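Local structure of CytC3 (Streptomyces, 3GJA) at residues Phe143-Thr154 and Leu226-Asn237. The protein is a nonheme iron halogenase that probably chlorinates an unactivated carbon of a carrier-protein-bound amino acid during biosynthesis in Streptomyces. Residues are numbered along the deposited sequence; the frame is centred on the assembly and turned at random.
Sequences FIGTITVWTAFT and LKPGEAVIFWSN. With ACT (acetate ion), chain E.
Neighbouring antiparallel strands of the main beta sheet, 147-152 and 230-235, pair through Thr148 with Phe234 and Trp150 with Val232, both hydrogen-bonded pairs. The ladder ends at a type II turn, Lys227 to Glu230, where Ala152 gives its N to Glu230 O in a nearly straight bond (2.9 Å, 179°) and takes Gly229 N on its own O. At the other end Ser236 grips Thr146 twice: its N reaches Thr146 O, and its OG, set between backbone N and carbonyl carbon (chi1 53°), accepts Thr146 N at 3.1 Å. The sheet is that of the cupin-type barrel of the PhyH family, with strand 253-262 on the far side of 147-152. On the sheet face that packs against helix 84-94, Trp235 is clamped: Ile147 CD1 sits over the centre of its six-membered ring, 3.5 Å from the centroid, while Phe143 meets the opposite face edge-on in a T-shaped stack (planes at 84°). With an alanine in place of Trp235, Ile147 CD1 and the Phe143 edge would probably lose their shared partner, opening a gap between them. On the other face, Thr148 CB lies over the Phe234 ring, whose CE1 edge meets Trp150 CB at 3.8 Å. Leu226 CD1 touches Trp150 CE3 at 3.7 Å, and Trp150 NE1 donates to OXT of an acetate ion (2.6 Å), itself probably from the crystallisation liquor.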
# COMPACT_ATOMS: atom_id res chain seq x y z
N PHE A 143 17.70 -5.16 -1.86
CA PHE A 143 16.78 -4.25 -1.19
C PHE A 143 15.41 -4.91 -1.25
O PHE A 143 15.11 -5.64 -2.19
CB PHE A 143 16.77 -2.91 -1.93
CG PHE A 143 15.84 -1.89 -1.35
CD1 PHE A 143 15.98 -1.47 -0.03
CD2 PHE A 143 14.84 -1.31 -2.13
CE1 PHE A 143 15.15 -0.48 0.50
CE2 PHE A 143 14.00 -0.32 -1.61
CZ PHE A 143 14.15 0.09 -0.29
N ILE A 144 14.57 -4.67 -0.24
CA ILE A 144 13.25 -5.29 -0.21
C ILE A 144 12.11 -4.35 0.15
O ILE A 144 11.04 -4.79 0.57
CB ILE A 144 13.21 -6.46 0.79
CG1 ILE A 144 13.50 -5.92 2.19
CG2 ILE A 144 14.24 -7.52 0.40
CD1 ILE A 144 13.27 -6.93 3.29
N GLY A 145 12.33 -3.05 -0.01
CA GLY A 145 11.30 -2.08 0.32
C GLY A 145 10.24 -1.90 -0.76
O GLY A 145 10.42 -2.30 -1.91
N THR A 146 9.13 -1.28 -0.38
CA THR A 146 8.04 -1.04 -1.30
C THR A 146 7.36 0.28 -0.93
O THR A 146 7.04 0.53 0.23
CB THR A 146 7.01 -2.19 -1.26
OG1 THR A 146 5.96 -1.93 -2.20
CG2 THR A 146 6.41 -2.31 0.14
N ILE A 147 7.16 1.14 -1.92
CA ILE A 147 6.51 2.42 -1.69
C ILE A 147 5.06 2.13 -1.31
O ILE A 147 4.32 1.50 -2.07
CB ILE A 147 6.55 3.30 -2.95
CG1 ILE A 147 8.00 3.72 -3.23
CG2 ILE A 147 5.67 4.54 -2.78
CD1 ILE A 147 8.59 4.61 -2.17
N THR A 148 4.68 2.60 -0.13
CA THR A 148 3.34 2.39 0.40
C THR A 148 2.55 3.69 0.36
O THR A 148 3.04 4.73 0.81
CB THR A 148 3.40 1.89 1.87
OG1 THR A 148 4.21 0.71 1.93
CG2 THR A 148 2.02 1.59 2.42
N VAL A 149 1.35 3.64 -0.20
CA VAL A 149 0.48 4.81 -0.27
C VAL A 149 -0.70 4.49 0.65
O VAL A 149 -1.54 3.66 0.33
CB VAL A 149 -0.04 5.05 -1.71
CG1 VAL A 149 -0.92 6.29 -1.76
CG2 VAL A 149 1.14 5.21 -2.66
N TRP A 150 -0.72 5.14 1.81
CA TRP A 150 -1.75 4.93 2.84
C TRP A 150 -2.83 6.01 2.75
O TRP A 150 -2.62 7.15 3.18
CB TRP A 150 -1.07 5.01 4.21
CG TRP A 150 -1.73 4.29 5.34
CD1 TRP A 150 -1.39 3.06 5.84
CD2 TRP A 150 -2.74 4.80 6.22
NE1 TRP A 150 -2.10 2.79 6.98
CE2 TRP A 150 -2.94 3.84 7.24
CE3 TRP A 150 -3.49 5.99 6.26
CZ2 TRP A 150 -3.86 4.02 8.28
CZ3 TRP A 150 -4.40 6.17 7.30
CH2 TRP A 150 -4.58 5.19 8.30
N THR A 151 -3.98 5.66 2.18
CA THR A 151 -5.09 6.61 2.05
C THR A 151 -6.05 6.48 3.22
O THR A 151 -6.45 5.37 3.59
CB THR A 151 -5.89 6.37 0.74
OG1 THR A 151 -5.02 6.49 -0.40
CG2 THR A 151 -7.01 7.40 0.60
N ALA A 152 -6.43 7.61 3.80
CA ALA A 152 -7.37 7.61 4.91
C ALA A 152 -8.78 7.58 4.33
O ALA A 152 -9.19 8.51 3.64
CB ALA A 152 -7.17 8.86 5.75
N PHE A 153 -9.52 6.51 4.60
CA PHE A 153 -10.89 6.38 4.09
C PHE A 153 -11.83 7.01 5.11
O PHE A 153 -12.94 7.44 4.79
CB PHE A 153 -11.25 4.89 3.90
CG PHE A 153 -10.82 4.32 2.57
CD1 PHE A 153 -10.00 5.04 1.71
CD2 PHE A 153 -11.24 3.06 2.18
CE1 PHE A 153 -9.60 4.52 0.48
CE2 PHE A 153 -10.85 2.51 0.95
CZ PHE A 153 -10.03 3.25 0.10
N THR A 154 -11.34 7.06 6.33
CA THR A 154 -12.03 7.63 7.47
C THR A 154 -11.01 8.67 7.95
O THR A 154 -9.88 8.66 7.48
CB THR A 154 -12.23 6.52 8.53
OG1 THR A 154 -13.63 6.21 8.64
CG2 THR A 154 -11.67 6.91 9.85
N LEU A 226 -4.68 12.79 9.08
CA LEU A 226 -5.20 12.82 7.71
C LEU A 226 -6.71 12.99 7.63
O LEU A 226 -7.44 12.44 8.44
CB LEU A 226 -4.83 11.51 6.98
CG LEU A 226 -3.35 11.12 6.87
CD1 LEU A 226 -3.25 9.66 6.39
CD2 LEU A 226 -2.64 12.06 5.92
N LYS A 227 -7.17 13.75 6.65
CA LYS A 227 -8.60 13.92 6.47
C LYS A 227 -9.00 12.83 5.50
O LYS A 227 -8.15 12.24 4.84
CB LYS A 227 -8.89 15.28 5.86
CG LYS A 227 -8.44 16.44 6.72
CD LYS A 227 -8.83 17.77 6.11
CE LYS A 227 -8.37 18.92 6.99
NZ LYS A 227 -8.72 20.23 6.38
N PRO A 228 -10.30 12.53 5.41
CA PRO A 228 -10.69 11.48 4.46
C PRO A 228 -10.23 11.93 3.08
O PRO A 228 -10.41 13.09 2.71
CB PRO A 228 -12.21 11.46 4.58
CG PRO A 228 -12.45 11.88 6.00
CD PRO A 228 -11.46 13.01 6.18
N GLY A 229 -9.61 11.03 2.32
CA GLY A 229 -9.17 11.41 0.99
C GLY A 229 -7.71 11.79 0.92
O GLY A 229 -7.13 11.89 -0.18
N GLU A 230 -7.09 12.01 2.07
CA GLU A 230 -5.67 12.35 2.07
C GLU A 230 -4.87 11.08 2.29
O GLU A 230 -5.38 10.09 2.80
CB GLU A 230 -5.35 13.34 3.19
CG GLU A 230 -6.05 14.67 3.05
CD GLU A 230 -5.56 15.67 4.08
OE1 GLU A 230 -5.49 15.31 5.28
OE2 GLU A 230 -5.25 16.81 3.68
N ALA A 231 -3.61 11.12 1.89
CA ALA A 231 -2.75 9.97 2.04
C ALA A 231 -1.35 10.37 2.46
O ALA A 231 -0.94 11.54 2.32
CB ALA A 231 -2.67 9.19 0.73
N VAL A 232 -0.62 9.40 2.99
CA VAL A 232 0.75 9.61 3.36
C VAL A 232 1.49 8.56 2.54
O VAL A 232 1.02 7.43 2.40
CB VAL A 232 1.00 9.40 4.88
CG1 VAL A 232 0.59 8.00 5.30
CG2 VAL A 232 2.47 9.65 5.19
N ILE A 233 2.61 8.95 1.95
CA ILE A 233 3.38 8.02 1.15
C ILE A 233 4.69 7.78 1.87
O ILE A 233 5.35 8.73 2.32
CB ILE A 233 3.65 8.60 -0.26
CG1 ILE A 233 2.32 8.96 -0.94
CG2 ILE A 233 4.44 7.59 -1.11
CD1 ILE A 233 2.46 9.52 -2.35
N PHE A 234 5.08 6.52 1.98
CA PHE A 234 6.31 6.17 2.68
C PHE A 234 6.86 4.82 2.28
O PHE A 234 6.12 3.95 1.80
CB PHE A 234 6.07 6.15 4.19
CG PHE A 234 4.97 5.20 4.62
CD1 PHE A 234 3.64 5.61 4.66
CD2 PHE A 234 5.27 3.89 5.00
CE1 PHE A 234 2.62 4.74 5.08
CE2 PHE A 234 4.26 3.00 5.42
CZ PHE A 234 2.94 3.43 5.46
N TRP A 235 8.16 4.65 2.47
CA TRP A 235 8.79 3.37 2.20
C TRP A 235 8.23 2.46 3.29
O TRP A 235 8.12 2.87 4.45
CB TRP A 235 10.31 3.46 2.37
CG TRP A 235 11.03 3.97 1.17
CD1 TRP A 235 11.72 5.15 1.07
CD2 TRP A 235 11.20 3.29 -0.08
NE1 TRP A 235 12.31 5.24 -0.17
CE2 TRP A 235 12.01 4.11 -0.89
CE3 TRP A 235 10.75 2.07 -0.59
CZ2 TRP A 235 12.38 3.75 -2.20
CZ3 TRP A 235 11.11 1.71 -1.89
CH2 TRP A 235 11.92 2.55 -2.67
N SER A 236 7.85 1.24 2.92
CA SER A 236 7.29 0.29 3.87
C SER A 236 8.16 0.10 5.12
O SER A 236 7.64 -0.22 6.19
CB SER A 236 7.09 -1.05 3.18
OG SER A 236 8.30 -1.48 2.57
N ASN A 237 9.46 0.29 4.98
CA ASN A 237 10.39 0.10 6.09
C ASN A 237 10.81 1.38 6.82
O ASN A 237 11.75 1.36 7.61
CB ASN A 237 11.64 -0.63 5.59
CG ASN A 237 12.42 0.17 4.56
OD1 ASN A 237 11.84 0.77 3.66
ND2 ASN A 237 13.74 0.17 4.69
C ACT E . -0.81 0.82 9.86
O ACT E . -1.76 0.92 10.81
OXT ACT E . -1.04 1.16 8.73
CH3 ACT E . 0.55 0.26 10.21